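Local atomic coordinates of early 35 kDa protein (Autographa californica nucleopolyhedrovirus, PDB entry 1P35), a protein that blocks host-cell apoptosis by inhibiting caspases, and also suppresses the RNA interference antiviral response of the insect host. Residues A[207-212]-A[266-271]; A[23-28]-A[198-203]. All coordinates share one frame; numbering follows the deposited sequence.

Contact 1: residues A[207-212]-A[266-271]; sequences EQFEEF and NGFIYD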
# COMPACT_ATOMS: atom_id res chain seq x y z
N GLU A 207 13.93 32.76 -1.75
CA GLU A 207 15.25 32.83 -2.30
C GLU A 207 16.08 31.53 -2.16
O GLU A 207 16.82 31.18 -3.08
CB GLU A 207 15.97 34.00 -1.63
CG GLU A 207 17.46 34.13 -1.87
CD GLU A 207 18.05 35.37 -1.17
OE1 GLU A 207 17.27 36.29 -0.80
OE2 GLU A 207 19.28 35.42 -0.99
N GLN A 208 15.99 30.85 -1.02
CA GLN A 208 16.78 29.63 -0.82
C GLN A 208 16.25 28.56 -1.77
O GLN A 208 17.00 27.77 -2.29
CB GLN A 208 16.67 29.12 0.63
CG GLN A 208 17.64 27.97 0.98
CD GLN A 208 17.50 27.49 2.46
OE1 GLN A 208 18.03 26.45 2.85
NE2 GLN A 208 16.80 28.28 3.27
N PHE A 209 14.93 28.57 -1.98
CA PHE A 209 14.33 27.58 -2.83
C PHE A 209 14.71 27.86 -4.32
O PHE A 209 14.99 26.91 -5.09
CB PHE A 209 12.79 27.53 -2.62
CG PHE A 209 12.35 27.11 -1.20
CD1 PHE A 209 13.22 26.42 -0.37
CD2 PHE A 209 11.07 27.47 -0.70
CE1 PHE A 209 12.86 26.08 0.99
CE2 PHE A 209 10.70 27.15 0.66
CZ PHE A 209 11.61 26.46 1.48
N GLU A 210 14.74 29.14 -4.72
CA GLU A 210 15.10 29.51 -6.11
C GLU A 210 16.49 29.02 -6.42
O GLU A 210 16.73 28.38 -7.44
CB GLU A 210 15.03 31.03 -6.35
CG GLU A 210 13.61 31.56 -6.32
CD GLU A 210 13.52 33.03 -6.65
OE1 GLU A 210 13.98 33.42 -7.76
OE2 GLU A 210 12.99 33.79 -5.80
N GLU A 211 17.40 29.33 -5.51
CA GLU A 211 18.78 28.89 -5.70
C GLU A 211 18.87 27.35 -5.87
O GLU A 211 19.63 26.85 -6.67
CB GLU A 211 19.63 29.28 -4.48
CG GLU A 211 21.04 28.65 -4.53
CD GLU A 211 21.88 28.93 -3.29
OE1 GLU A 211 21.39 28.78 -2.14
OE2 GLU A 211 23.06 29.28 -3.47
N PHE A 212 18.11 26.60 -5.06
CA PHE A 212 18.21 25.14 -5.14
C PHE A 212 17.62 24.65 -6.50
O PHE A 212 18.26 23.86 -7.22
CB PHE A 212 17.46 24.50 -3.92
CG PHE A 212 18.05 23.20 -3.46
CD1 PHE A 212 17.91 22.05 -4.25
CD2 PHE A 212 18.78 23.13 -2.29
CE1 PHE A 212 18.52 20.83 -3.86
CE2 PHE A 212 19.38 21.92 -1.89
CZ PHE A 212 19.26 20.77 -2.67
N ASN A 266 10.18 18.89 -10.47
CA ASN A 266 10.98 18.78 -9.26
C ASN A 266 11.18 20.17 -8.63
O ASN A 266 11.38 21.19 -9.32
CB ASN A 266 12.32 18.14 -9.62
CG ASN A 266 12.18 16.69 -10.01
OD1 ASN A 266 12.04 15.80 -9.13
ND2 ASN A 266 12.16 16.42 -11.33
N GLY A 267 11.13 20.20 -7.32
CA GLY A 267 11.28 21.47 -6.63
C GLY A 267 10.62 21.53 -5.27
O GLY A 267 10.62 20.56 -4.52
N PHE A 268 10.04 22.69 -4.99
CA PHE A 268 9.43 23.02 -3.72
C PHE A 268 8.01 23.57 -3.91
O PHE A 268 7.77 24.49 -4.74
CB PHE A 268 10.29 24.11 -3.02
CG PHE A 268 11.68 23.68 -2.72
CD1 PHE A 268 12.61 23.51 -3.74
CD2 PHE A 268 12.05 23.36 -1.40
CE1 PHE A 268 13.91 22.99 -3.47
CE2 PHE A 268 13.33 22.85 -1.11
CZ PHE A 268 14.28 22.66 -2.16
N ILE A 269 7.07 23.01 -3.16
CA ILE A 269 5.69 23.47 -3.19
C ILE A 269 5.41 23.84 -1.75
O ILE A 269 5.54 23.00 -0.84
CB ILE A 269 4.71 22.39 -3.66
CG1 ILE A 269 4.79 22.25 -5.19
CG2 ILE A 269 3.27 22.74 -3.22
CD1 ILE A 269 4.09 20.98 -5.77
N TYR A 270 5.03 25.11 -1.53
CA TYR A 270 4.77 25.56 -0.18
C TYR A 270 3.31 25.95 0.00
O TYR A 270 2.73 26.74 -0.76
CB TYR A 270 5.68 26.74 0.16
CG TYR A 270 5.46 27.24 1.56
CD1 TYR A 270 5.87 26.49 2.64
CD2 TYR A 270 4.83 28.46 1.80
CE1 TYR A 270 5.67 26.91 3.94
CE2 TYR A 270 4.62 28.91 3.11
CZ TYR A 270 5.06 28.12 4.18
OH TYR A 270 4.89 28.49 5.48
N ASP A 271 2.69 25.37 1.03
CA ASP A 271 1.30 25.67 1.30
C ASP A 271 1.25 26.78 2.33
O ASP A 271 1.48 26.55 3.52
CB ASP A 271 0.58 24.42 1.78
CG ASP A 271 -0.91 24.63 1.93
OD1 ASP A 271 -1.32 25.77 2.23
OD2 ASP A 271 -1.66 23.63 1.78
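Phe-268 of strand 259-271 meets two phenylalanines of helix 206-215, Phe-209 and Phe-212. The contact is wholly apolar and buried.

The first interaction is a near-parallel, strongly slid ring pair. The rings of Phe-209 and Phe-268 have planes at 11° and centroids 4.5 Å apart. They are slid far enough that they overlap little. Phe-268 CD2 sits over one face of the Phe-209 ring, near its rim, and Phe-209 CD1 is 3.4 Å from it. The first torsion of Phe-268 (chi1 -61°) sets CG anti to the carbonyl carbon, and from there the ring reaches both helix phenylalanines.

The second interaction is an offset edge-to-face pair. Phe-268 turns an edge toward the face of Phe-212, with planes at 64° and centroids 5.8 Å apart. The base of Phe-212 also packs here, its CB lying 3.9 Å from Phe-268 CE1.

Neighbouring strands add apolar contacts. Leu-277 and Ile-241 touch Phe-209, Val-279 touches Phe-268 and Leu-281 touches Phe-212.

The three rings form an aromatic cluster, the kind of apolar interface by which an amphipathic helix packs on the face of a beta-sheet.

Contact 2: residues A[23-28]-A[198-203]; sequences QTRELV and YVDSVQ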
# COMPACT_ATOMS: atom_id res chain seq x y z
N GLN A 23 8.63 22.89 21.76
CA GLN A 23 10.09 22.75 21.76
C GLN A 23 10.61 21.42 21.30
O GLN A 23 11.74 21.05 21.62
CB GLN A 23 10.70 22.99 23.13
CG GLN A 23 10.26 22.08 24.21
CD GLN A 23 9.11 22.68 24.95
OE1 GLN A 23 9.00 23.89 24.99
NE2 GLN A 23 8.25 21.86 25.54
N THR A 24 9.79 20.70 20.55
CA THR A 24 10.19 19.41 20.07
C THR A 24 9.71 19.25 18.64
O THR A 24 8.63 19.75 18.26
CB THR A 24 9.55 18.28 20.93
OG1 THR A 24 9.68 18.58 22.33
CG2 THR A 24 10.22 16.94 20.59
N ARG A 25 10.51 18.55 17.84
CA ARG A 25 10.13 18.25 16.46
C ARG A 25 10.57 16.81 16.21
O ARG A 25 11.40 16.28 16.97
CB ARG A 25 10.79 19.21 15.42
CG ARG A 25 10.33 20.66 15.50
CD ARG A 25 11.00 21.53 14.41
NE ARG A 25 10.71 21.02 13.06
CZ ARG A 25 9.74 21.49 12.28
NH1 ARG A 25 8.96 22.48 12.68
NH2 ARG A 25 9.53 20.97 11.08
N GLU A 26 9.99 16.17 15.19
CA GLU A 26 10.36 14.79 14.89
C GLU A 26 10.86 14.64 13.44
O GLU A 26 10.31 15.22 12.49
CB GLU A 26 9.18 13.84 15.13
CG GLU A 26 9.48 12.38 14.76
CD GLU A 26 8.20 11.53 14.69
OE1 GLU A 26 7.34 11.86 13.87
OE2 GLU A 26 8.06 10.54 15.44
N LEU A 27 11.95 13.89 13.29
CA LEU A 27 12.53 13.61 12.02
C LEU A 27 12.35 12.13 11.73
O LEU A 27 12.74 11.30 12.55
CB LEU A 27 14.03 13.94 12.01
CG LEU A 27 14.64 13.47 10.68
CD1 LEU A 27 14.10 14.37 9.55
CD2 LEU A 27 16.17 13.58 10.69
N VAL A 28 11.76 11.83 10.57
CA VAL A 28 11.56 10.49 10.06
C VAL A 28 12.44 10.52 8.82
O VAL A 28 12.38 11.46 7.97
CB VAL A 28 10.08 10.18 9.73
CG1 VAL A 28 10.00 8.85 8.97
CG2 VAL A 28 9.29 9.97 11.01
N TYR A 198 8.53 16.13 3.45
CA TYR A 198 7.33 16.77 3.94
C TYR A 198 7.81 17.45 5.25
O TYR A 198 8.33 16.76 6.12
CB TYR A 198 6.25 15.67 4.23
CG TYR A 198 4.98 16.21 4.87
CD1 TYR A 198 4.98 16.62 6.21
CD2 TYR A 198 3.79 16.32 4.13
CE1 TYR A 198 3.83 17.12 6.81
CE2 TYR A 198 2.62 16.82 4.71
CZ TYR A 198 2.64 17.21 6.07
OH TYR A 198 1.49 17.60 6.72
N VAL A 199 7.66 18.78 5.37
CA VAL A 199 8.13 19.51 6.58
C VAL A 199 7.08 20.54 6.95
O VAL A 199 6.75 21.37 6.12
CB VAL A 199 9.46 20.28 6.35
CG1 VAL A 199 9.98 20.80 7.70
CG2 VAL A 199 10.54 19.37 5.68
N ASP A 200 6.55 20.48 8.18
CA ASP A 200 5.50 21.42 8.58
C ASP A 200 5.97 22.46 9.58
O ASP A 200 7.09 22.39 10.05
CB ASP A 200 4.26 20.69 9.12
CG ASP A 200 4.45 20.01 10.49
OD1 ASP A 200 5.24 20.48 11.33
OD2 ASP A 200 3.74 19.00 10.74
N SER A 201 5.11 23.43 9.85
CA SER A 201 5.37 24.54 10.75
C SER A 201 6.63 25.28 10.35
O SER A 201 7.45 25.62 11.21
CB SER A 201 5.50 24.05 12.20
OG SER A 201 4.47 23.11 12.49
N VAL A 202 6.77 25.54 9.05
CA VAL A 202 7.94 26.25 8.53
C VAL A 202 7.64 27.46 7.70
O VAL A 202 6.64 27.52 7.04
CB VAL A 202 8.90 25.32 7.70
CG1 VAL A 202 9.64 24.43 8.67
CG2 VAL A 202 8.09 24.44 6.66
N GLN A 203 8.51 28.44 7.78
CA GLN A 203 8.37 29.66 7.01
C GLN A 203 8.91 29.48 5.60
O GLN A 203 9.84 28.71 5.35
CB GLN A 203 9.15 30.80 7.69
CG GLN A 203 8.55 31.31 9.00
CD GLN A 203 9.43 32.37 9.63
OE1 GLN A 203 9.88 33.30 8.95
NE2 GLN A 203 9.68 32.24 10.93
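The guanidinium group of Arg-25 meets the carbonyl O of Asp-200 at its edge. The oxygen lies in the guanidinium plane. Val-199 CG1, the carbonyl O of Ser-201 and Val-202 CG1 come to the group obliquely. Of these, Val-199 CG1 is nearest, 3.4 Å from Arg-25 NH2. The carboxylate of Asp-200 is a second flat group. Ser-201 OG donates to Asp-200 OD1 at 3.0 Å and comes from above the carboxylate plane.

The grip on the carbonyl is end-on, and both terminal nitrogens share one acceptor. Arg-25 NH2 lies 3.0 Å from Asp-200 O and in its carbonyl plane, with an N-H...O angle of 156°. The bond from Arg-25 NH1 to Asp-200 O is longer, 3.2 Å, and more bent, at 143°. A bend in the arginine chain at chi3 (58°) brings both terminal nitrogens round to the oxygen.

The Asp-200 carboxylate is not a salt-bridge partner here. Its OD1 is 4.3 Å from Arg-25 NH2 and well out of the guanidinium plane, so no N-H points at it. The main polar partner of Arg-25 is Asp-17, which forms a salt bridge with NH2. Gln-19 accepts a bond from NH1 through its side chain, while its backbone N donates to Asp-200 OD1.

Strand 10-21, which supplies Asp-17 and Gln-19, pairs with both strand 24-33 and strand 191-199. Arg-25 therefore reaches across an intervening strand to the backbone that leads out of strand 191-199. The buried cation is shared between a carboxylate, a side-chain amide and a backbone carbonyl. These bonds fix the rotation of the guanidinium, and the nearby acidic groups probably help to stabilise its positive charge.

In the fold
Contact 2 closes before contact 1 opens along the chain, and their centres lie about 17 Å apart. Segment 198-203 leaves strand 191-199 and leads almost directly into helix 206-215. Phe-204, between them, sets its ring against both Phe-209 and Tyr-270. The two contacts also touch directly. Tyr-270 OH is 2.5 Å from Val-202 O, a probable hydrogen bond, and 4.0 Å from Gln-203 CA. The strands connect them too. Strand 276-282 pairs antiparallel with both 191-199 and 259-271. Contact 2 ties strand 24-33 to the chain leaving strand 191-199, while contact 1 packs the following helix against the strands.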